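Local coordinates for protein lipase C (Serratia marcescens, PDB 5NEN) that is the membrane fusion protein of a type I secretion system and probably helps carry lipase across the cell envelope, at residues A94-R98 against Q131-F135; Q159-Q164 against R218-Q223; A101-S107 against F135-R139. Residue numbers count along the deposited sequence, not the author numbering.

Contact 1 of 3, residues A94-R98 against Q131-F135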
loop_
_atom_site.group_PDB
_atom_site.type_symbol
_atom_site.label_atom_id
_atom_site.label_comp_id
_atom_site.label_asym_id
_atom_site.label_seq_id
_atom_site.Cartn_x
_atom_site.Cartn_y
_atom_site.Cartn_z
ATOM N N ALA A 94 0.688 16.839 -5.114
ATOM C CA ALA A 94 -0.455 15.955 -4.998
ATOM C C ALA A 94 -0.112 14.839 -4.026
ATOM O O ALA A 94 -0.788 14.636 -2.992
ATOM C CB ALA A 94 -0.827 15.380 -6.360
ATOM N N THR A 95 0.999 14.174 -4.308
ATOM C CA THR A 95 1.404 13.052 -3.480
ATOM C C THR A 95 1.536 13.364 -2.003
ATOM O O THR A 95 1.121 12.597 -1.142
ATOM C CB THR A 95 2.704 12.525 -3.994
ATOM O OG1 THR A 95 2.420 11.860 -5.230
ATOM C CG2 THR A 95 3.350 11.537 -3.002
ATOM N N GLU A 96 2.074 14.532 -1.736
ATOM C CA GLU A 96 2.325 15.005 -0.400
ATOM C C GLU A 96 1.004 15.265 0.325
ATOM O O GLU A 96 0.884 15.016 1.526
ATOM C CB GLU A 96 3.165 16.266 -0.477
ATOM C CG GLU A 96 3.781 16.648 0.797
ATOM C CD GLU A 96 4.609 17.892 0.655
ATOM O OE1 GLU A 96 4.038 18.973 0.378
ATOM O OE2 GLU A 96 5.844 17.775 0.759
ATOM N N GLY A 97 0.017 15.776 -0.406
ATOM C CA GLY A 97 -1.296 15.976 0.186
ATOM C C GLY A 97 -1.811 14.618 0.625
ATOM O O GLY A 97 -2.367 14.452 1.747
ATOM N N ARG A 98 -1.593 13.620 -0.237
ATOM C CA ARG A 98 -2.083 12.277 0.100
ATOM C C ARG A 98 -1.371 11.726 1.320
ATOM O O ARG A 98 -2.017 11.278 2.265
ATOM C CB ARG A 98 -1.943 11.297 -1.066
ATOM C CG ARG A 98 -2.064 9.848 -0.646
ATOM C CD ARG A 98 -2.086 8.918 -1.867
ATOM N NE ARG A 98 -0.752 8.668 -2.427
ATOM C CZ ARG A 98 0.141 7.835 -1.905
ATOM N NH1 ARG A 98 -0.116 7.175 -0.776
ATOM N NH2 ARG A 98 1.310 7.681 -2.496
ATOM N N GLN A 131 -4.329 10.694 -7.322
ATOM C CA GLN A 131 -3.930 10.688 -5.927
ATOM C C GLN A 131 -5.153 10.446 -5.055
ATOM O O GLN A 131 -5.096 9.691 -4.090
ATOM C CB GLN A 131 -3.267 12.002 -5.558
ATOM C CG GLN A 131 -1.789 12.027 -5.896
ATOM C CD GLN A 131 -1.038 10.789 -5.469
ATOM O OE1 GLN A 131 -1.090 10.376 -4.306
ATOM N NE2 GLN A 131 -0.295 10.208 -6.397
ATOM N N THR A 132 -6.265 11.085 -5.392
ATOM C CA THR A 132 -7.493 10.852 -4.642
ATOM C C THR A 132 -7.920 9.389 -4.744
ATOM O O THR A 132 -8.374 8.783 -3.763
ATOM C CB THR A 132 -8.629 11.724 -5.127
ATOM O OG1 THR A 132 -8.232 13.102 -5.062
ATOM C CG2 THR A 132 -9.806 11.519 -4.236
ATOM N N GLN A 133 -7.758 8.829 -5.941
ATOM C CA GLN A 133 -8.063 7.431 -6.184
ATOM C C GLN A 133 -7.189 6.593 -5.251
ATOM O O GLN A 133 -7.674 5.952 -4.319
ATOM C CB GLN A 133 -7.795 7.085 -7.656
ATOM C CG GLN A 133 -8.793 6.161 -8.373
ATOM C CD GLN A 133 -8.773 6.306 -9.915
ATOM O OE1 GLN A 133 -7.803 6.780 -10.505
ATOM N NE2 GLN A 133 -9.846 5.862 -10.560
ATOM N N LEU A 134 -5.885 6.712 -5.431
ATOM C CA LEU A 134 -4.904 5.926 -4.697
ATOM C C LEU A 134 -5.142 6.048 -3.191
ATOM O O LEU A 134 -4.964 5.071 -2.450
ATOM C CB LEU A 134 -3.484 6.369 -5.081
ATOM C CG LEU A 134 -2.272 5.691 -4.426
ATOM C CD1 LEU A 134 -2.378 4.161 -4.253
ATOM C CD2 LEU A 134 -1.051 6.012 -5.230
ATOM N N PHE A 135 -5.588 7.221 -2.744
ATOM C CA PHE A 135 -5.922 7.386 -1.332
ATOM C C PHE A 135 -7.128 6.518 -0.964
ATOM O O PHE A 135 -7.034 5.670 -0.083
ATOM C CB PHE A 135 -6.188 8.842 -1.011
ATOM C CG PHE A 135 -6.632 9.080 0.402
ATOM C CD1 PHE A 135 -5.716 9.041 1.446
ATOM C CD2 PHE A 135 -7.944 9.383 0.690
ATOM C CE1 PHE A 135 -6.112 9.285 2.755
ATOM C CE2 PHE A 135 -8.348 9.632 1.994
ATOM C CZ PHE A 135 -7.434 9.579 3.020
#
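The two helical segments run side by side in the same sense: their N-to-C directions differ by 27°, and their axes approach to 9.7 Å. CA atoms come nearest at Thr95–Gln131 (6.3 Å) and Arg98–Phe135 (6.4 Å), so both segments advance together by about one turn. Gln131 reaches into the space between the backbones, alongside Arg98, with Gln131 CG lying 3.5 Å from Ala94 CB. The bent m, m conformation of Gln131 turns the carboxamide along the interface, where OE1 accepts a 2.6 Å hydrogen bond from Arg98 NE. The near-parallel course reflects the topology of the AprE-like helical hairpin region: helix 76-103 ends, the chain returns through helix 113-117, and helix 122-190 sets off similarly. In that return, Phe111 packs on both Ala94 and Gln131. One face of the Arg98 guanidinium lies against Leu134 (NE to CD2, 3.9 Å), while Arg98 CD is 4.2 Å from Phe135 CB. Arg98 NH1 forms a salt bridge with Glu102, and Leu134 packs on Gly148 of the second subunit.

Contact 2 of 3, residues Q159-Q164 against R218-Q223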
loop_
_atom_site.group_PDB
_atom_site.type_symbol
_atom_site.label_atom_id
_atom_site.label_comp_id
_atom_site.label_asym_id
_atom_site.label_seq_id
_atom_site.Cartn_x
_atom_site.Cartn_y
_atom_site.Cartn_z
ATOM N N GLN A 159 -15.256 -19.232 19.653
ATOM C CA GLN A 159 -14.791 -20.581 19.965
ATOM C C GLN A 159 -14.592 -20.767 21.472
ATOM O O GLN A 159 -15.057 -21.754 22.067
ATOM C CB GLN A 159 -13.494 -20.877 19.213
ATOM C CG GLN A 159 -13.374 -22.310 18.758
ATOM C CD GLN A 159 -12.548 -22.432 17.499
ATOM O OE1 GLN A 159 -12.090 -21.427 16.953
ATOM N NE2 GLN A 159 -12.378 -23.662 17.012
ATOM N N LEU A 160 -13.918 -19.805 22.090
ATOM C CA LEU A 160 -13.671 -19.862 23.521
ATOM C C LEU A 160 -14.975 -19.961 24.300
ATOM O O LEU A 160 -15.000 -20.584 25.360
ATOM C CB LEU A 160 -12.855 -18.656 23.998
ATOM C CG LEU A 160 -11.335 -18.832 24.026
ATOM C CD1 LEU A 160 -10.886 -19.558 22.809
ATOM C CD2 LEU A 160 -10.568 -17.505 24.179
ATOM N N LYS A 161 -16.043 -19.325 23.809
ATOM C CA LYS A 161 -17.290 -19.353 24.557
ATOM C C LYS A 161 -17.731 -20.815 24.706
ATOM O O LYS A 161 -17.964 -21.303 25.819
ATOM C CB LYS A 161 -18.375 -18.517 23.865
ATOM N N GLY A 162 -17.766 -21.526 23.584
ATOM C CA GLY A 162 -18.158 -22.916 23.594
ATOM C C GLY A 162 -17.223 -23.724 24.473
ATOM O O GLY A 162 -17.668 -24.510 25.296
ATOM N N LEU A 163 -15.925 -23.501 24.339
ATOM C CA LEU A 163 -14.981 -24.266 25.130
ATOM C C LEU A 163 -15.175 -24.050 26.644
ATOM O O LEU A 163 -15.118 -25.003 27.424
ATOM C CB LEU A 163 -13.558 -23.907 24.709
ATOM C CG LEU A 163 -13.201 -24.419 23.311
ATOM C CD1 LEU A 163 -11.689 -24.510 23.104
ATOM C CD2 LEU A 163 -13.830 -25.780 23.092
ATOM N N GLN A 164 -15.420 -22.808 27.047
ATOM C CA GLN A 164 -15.683 -22.479 28.442
ATOM C C GLN A 164 -16.961 -23.157 28.935
ATOM O O GLN A 164 -17.020 -23.670 30.055
ATOM C CB GLN A 164 -15.764 -20.962 28.616
ATOM C CG GLN A 164 -14.439 -20.231 28.387
ATOM C CD GLN A 164 -13.413 -20.525 29.486
ATOM O OE1 GLN A 164 -13.732 -21.170 30.487
ATOM N NE2 GLN A 164 -12.171 -20.077 29.289
ATOM N N ARG A 218 -6.592 -26.507 24.645
ATOM C CA ARG A 218 -7.100 -25.779 23.490
ATOM C C ARG A 218 -7.361 -24.317 23.840
ATOM O O ARG A 218 -7.008 -23.413 23.069
ATOM C CB ARG A 218 -8.371 -26.429 22.942
ATOM C CG ARG A 218 -8.093 -27.641 22.096
ATOM C CD ARG A 218 -9.279 -27.971 21.217
ATOM N NE ARG A 218 -10.164 -28.977 21.788
ATOM C CZ ARG A 218 -10.144 -30.258 21.443
ATOM N NH1 ARG A 218 -9.275 -30.691 20.534
ATOM N NH2 ARG A 218 -10.990 -31.111 22.007
ATOM N N ILE A 219 -7.946 -24.088 25.013
ATOM C CA ILE A 219 -8.266 -22.737 25.440
ATOM C C ILE A 219 -7.004 -21.888 25.491
ATOM O O ILE A 219 -6.963 -20.806 24.930
ATOM C CB ILE A 219 -8.971 -22.709 26.837
ATOM C CG1 ILE A 219 -10.462 -22.907 26.710
ATOM C CG2 ILE A 219 -8.803 -21.385 27.541
ATOM C CD1 ILE A 219 -11.114 -23.120 28.039
ATOM N N GLY A 220 -5.964 -22.398 26.128
ATOM C CA GLY A 220 -4.747 -21.640 26.276
ATOM C C GLY A 220 -4.165 -21.312 24.927
ATOM O O GLY A 220 -3.758 -20.170 24.669
ATOM N N GLN A 221 -4.155 -22.311 24.052
ATOM C CA GLN A 221 -3.528 -22.133 22.757
ATOM C C GLN A 221 -4.244 -21.012 22.016
ATOM O O GLN A 221 -3.619 -20.142 21.398
ATOM C CB GLN A 221 -3.545 -23.439 21.979
ATOM C CG GLN A 221 -2.706 -24.543 22.641
ATOM C CD GLN A 221 -1.254 -24.164 22.967
ATOM O OE1 GLN A 221 -0.757 -23.100 22.585
ATOM N NE2 GLN A 221 -0.574 -25.047 23.701
ATOM N N LEU A 222 -5.567 -21.037 22.102
ATOM C CA LEU A 222 -6.401 -20.019 21.481
ATOM C C LEU A 222 -6.192 -18.631 22.091
ATOM O O LEU A 222 -6.135 -17.642 21.369
ATOM C CB LEU A 222 -7.869 -20.427 21.570
ATOM C CG LEU A 222 -8.227 -21.538 20.584
ATOM C CD1 LEU A 222 -9.669 -21.962 20.681
ATOM C CD2 LEU A 222 -7.964 -20.986 19.193
ATOM N N GLN A 223 -6.084 -18.560 23.411
ATOM C CA GLN A 223 -5.868 -17.295 24.106
ATOM C C GLN A 223 -4.581 -16.675 23.558
ATOM O O GLN A 223 -4.450 -15.441 23.386
ATOM C CB GLN A 223 -5.772 -17.531 25.615
ATOM C CG GLN A 223 -7.112 -17.666 26.356
ATOM C CD GLN A 223 -7.035 -18.560 27.616
ATOM O OE1 GLN A 223 -6.141 -19.399 27.746
ATOM N NE2 GLN A 223 -7.968 -18.358 28.551
#
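Gln159 points its CA-to-CB bond toward helix segment 218-223 and touches it lightly, with CG 4.2 Å from Leu222 CD1. Leu160 engages more closely: although its CA-to-CB bond points sideways, CD1 reaches to 3.4 Å from Leu222 CB, and CD2 lies 4.1 Å from Gln223 CG. The closest CA pair is also here, Leu160 to Ile219 at 6.4 Å. One helical turn after Gln159, Leu163 packs against three residues, its CB 3.8 Å from Ile219 CG1 and its CD1 3.8 Å from Arg218 CB and 4.1 Å from Leu222 CD1. Gln164 closes the segment with its NE2 3.5 Å from Ile219 CD1, while its OE1 is hydrogen-bonded to Arg167. The contact is thus essentially apolar, built on leucine and isoleucine pairs spaced three residues apart on each helix, consistent with the antiparallel coiled-coil packing of a helical hairpin; the axes run at 158° and approach to 10.3 Å. Segment 159-164 belongs to helix 122-190 and segment 218-223 to helix 195-270, the two long arms of the hairpin. Helix 76-103 of the second subunit packs along this side, its Gln88 on Leu163 and Arg218 and its Thr91 on Gln159.

Contact 3 of 3, residues A101-S107 against F135-R139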
loop_
_atom_site.group_PDB
_atom_site.type_symbol
_atom_site.label_atom_id
_atom_site.label_comp_id
_atom_site.label_asym_id
_atom_site.label_seq_id
_atom_site.Cartn_x
_atom_site.Cartn_y
_atom_site.Cartn_z
ATOM N N ALA A 101 -2.444 13.288 4.652
ATOM C CA ALA A 101 -3.711 12.749 5.120
ATOM C C ALA A 101 -3.512 11.319 5.630
ATOM O O ALA A 101 -4.019 10.977 6.684
ATOM C CB ALA A 101 -4.769 12.780 4.029
ATOM N N GLU A 102 -2.722 10.497 4.953
ATOM C CA GLU A 102 -2.662 9.113 5.408
ATOM C C GLU A 102 -1.918 9.028 6.735
ATOM O O GLU A 102 -2.174 8.157 7.548
ATOM C CB GLU A 102 -1.991 8.182 4.383
ATOM C CG GLU A 102 -2.500 8.200 2.975
ATOM C CD GLU A 102 -2.099 6.907 2.244
ATOM O OE1 GLU A 102 -1.843 5.898 2.938
ATOM O OE2 GLU A 102 -1.998 6.879 0.995
ATOM N N ARG A 103 -0.980 9.931 6.935
ATOM C CA ARG A 103 -0.228 9.986 8.167
ATOM C C ARG A 103 -1.119 10.349 9.353
ATOM O O ARG A 103 -1.014 9.752 10.432
ATOM C CB ARG A 103 0.903 10.996 8.067
ATOM C CG ARG A 103 1.566 11.115 9.382
ATOM C CD ARG A 103 2.790 11.954 9.351
ATOM N NE ARG A 103 2.403 13.348 9.373
ATOM C CZ ARG A 103 3.275 14.343 9.370
ATOM N NH1 ARG A 103 4.580 14.061 9.399
ATOM N NH2 ARG A 103 2.838 15.601 9.359
ATOM N N ASP A 104 -1.966 11.354 9.145
ATOM C CA ASP A 104 -2.868 11.827 10.194
ATOM C C ASP A 104 -4.243 11.151 10.137
ATOM O O ASP A 104 -5.236 11.672 10.673
ATOM C CB ASP A 104 -3.003 13.355 10.097
ATOM C CG ASP A 104 -1.669 14.069 10.308
ATOM O OD1 ASP A 104 -0.600 13.400 10.335
ATOM O OD2 ASP A 104 -1.680 15.310 10.389
ATOM N N GLY A 105 -4.296 9.992 9.486
ATOM C CA GLY A 105 -5.562 9.310 9.246
ATOM C C GLY A 105 -6.768 10.195 8.928
ATOM O O GLY A 105 -7.860 9.963 9.432
ATOM N N LEU A 106 -6.582 11.222 8.111
ATOM C CA LEU A 106 -7.686 12.114 7.809
ATOM C C LEU A 106 -8.658 11.324 6.957
ATOM O O LEU A 106 -8.249 10.398 6.269
ATOM C CB LEU A 106 -7.227 13.389 7.106
ATOM C CG LEU A 106 -6.222 14.314 7.809
ATOM C CD1 LEU A 106 -6.277 15.730 7.193
ATOM C CD2 LEU A 106 -6.491 14.394 9.308
ATOM N N SER A 107 -9.946 11.614 7.086
ATOM C CA SER A 107 -10.980 10.913 6.323
ATOM C C SER A 107 -10.917 11.272 4.848
ATOM O O SER A 107 -11.163 10.430 4.000
ATOM C CB SER A 107 -12.364 11.248 6.863
ATOM O OG SER A 107 -12.520 12.655 6.996
ATOM N N PHE A 135 -5.588 7.221 -2.744
ATOM C CA PHE A 135 -5.922 7.386 -1.332
ATOM C C PHE A 135 -7.128 6.518 -0.964
ATOM O O PHE A 135 -7.034 5.670 -0.083
ATOM C CB PHE A 135 -6.188 8.842 -1.011
ATOM C CG PHE A 135 -6.632 9.080 0.402
ATOM C CD1 PHE A 135 -5.716 9.041 1.446
ATOM C CD2 PHE A 135 -7.944 9.383 0.690
ATOM C CE1 PHE A 135 -6.112 9.285 2.755
ATOM C CE2 PHE A 135 -8.348 9.632 1.994
ATOM C CZ PHE A 135 -7.434 9.579 3.020
ATOM N N ALA A 136 -8.209 6.660 -1.722
ATOM C CA ALA A 136 -9.450 5.927 -1.475
ATOM C C ALA A 136 -9.168 4.453 -1.351
ATOM O O ALA A 136 -9.698 3.755 -0.458
ATOM C CB ALA A 136 -10.442 6.159 -2.613
ATOM N N SER A 137 -8.305 3.987 -2.248
ATOM C CA SER A 137 -7.980 2.580 -2.247
ATOM C C SER A 137 -7.263 2.257 -0.970
ATOM O O SER A 137 -7.763 1.464 -0.198
ATOM C CB SER A 137 -7.132 2.186 -3.461
ATOM O OG SER A 137 -7.865 2.393 -4.658
ATOM N N ARG A 138 -6.179 2.968 -0.674
ATOM C CA ARG A 138 -5.337 2.586 0.466
ATOM C C ARG A 138 -6.057 2.619 1.821
ATOM O O ARG A 138 -5.855 1.719 2.667
ATOM C CB ARG A 138 -4.122 3.470 0.516
ATOM C CG ARG A 138 -3.131 3.184 -0.573
ATOM C CD ARG A 138 -1.951 4.072 -0.298
ATOM N NE ARG A 138 -0.810 3.275 0.116
ATOM C CZ ARG A 138 -0.029 3.623 1.125
ATOM N NH1 ARG A 138 -0.333 4.717 1.811
ATOM N NH2 ARG A 138 1.008 2.866 1.475
ATOM N N ARG A 139 -6.859 3.661 2.032
ATOM C CA ARG A 139 -7.609 3.770 3.263
ATOM C C ARG A 139 -8.536 2.579 3.309
ATOM O O ARG A 139 -8.710 1.947 4.375
ATOM C CB ARG A 139 -8.391 5.077 3.344
ATOM C CG ARG A 139 -9.762 4.949 4.013
ATOM C CD ARG A 139 -9.692 4.797 5.535
ATOM N NE ARG A 139 -9.075 5.953 6.182
ATOM C CZ ARG A 139 -9.625 7.166 6.262
ATOM N NH1 ARG A 139 -10.815 7.419 5.722
ATOM N NH2 ARG A 139 -8.964 8.136 6.883
#
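This is a helix-end contact, mixed polar and aromatic, in which the C-terminus of helix 76-103 and the turn after it meet the side of helix 122-190. Asp104 is the first residue to leave helical angles, and Gly105 follows with a positive phi of 37°. The backbone bond from Leu106 N to Ala101 O (2.9 Å), together with a weak one from Gly105 N to Glu102 O (3.4 Å), makes the ending a Schellman motif. It turns the chain toward the connection that leads, through helix 113-117, into helix 122-190 of the AprE-like hairpin region. Carbonyl oxygens of the turn face the rim of the Phe135 ring: Leu106 O is 3.4 Å from CZ and Ser107 O 3.5 Å from CE2. Ala101 CB lies 4.0 Å from Phe135 CE1, and Glu102 CG meets the ring edge 3.7 Å from CD1. Leu106 O is also 2.5 Å from Arg139 NH2. Glu102 and Arg138 form a salt bridge, but the modelled OE1–NH1 distance of 2.2 Å is too short, so those atom positions are less certain. Tyr240 and Glu243, both on helix 195-270, bind Glu102 and Arg138 respectively, Tyr240 by a hydrogen bond and Glu243 by a salt bridge.

Contacts 1 and 3 are adjacent, their centres 9 Å apart. Their first segments follow one another on helix 76-103 and its end, and both close on the same part of helix 122-190, sharing Phe135. Where they meet, Arg98 NH1 and Arg138 NH1, the latter less surely placed, lie 3.6 Å apart; both arginines have a salt bridge to Glu102. Contact 2 opens only afterwards, farther along helix 122-190, its centre 44 Å from contact 1 and 36 Å from contact 3. Near contacts 1 and 3, helices 76-103, 122-190 and 195-270 lie together; at contact 2, beyond helix 76-103, the two long helices pair directly, with helix 76-103 of the second subunit beside them, consistent with an elongated periplasmic hairpin.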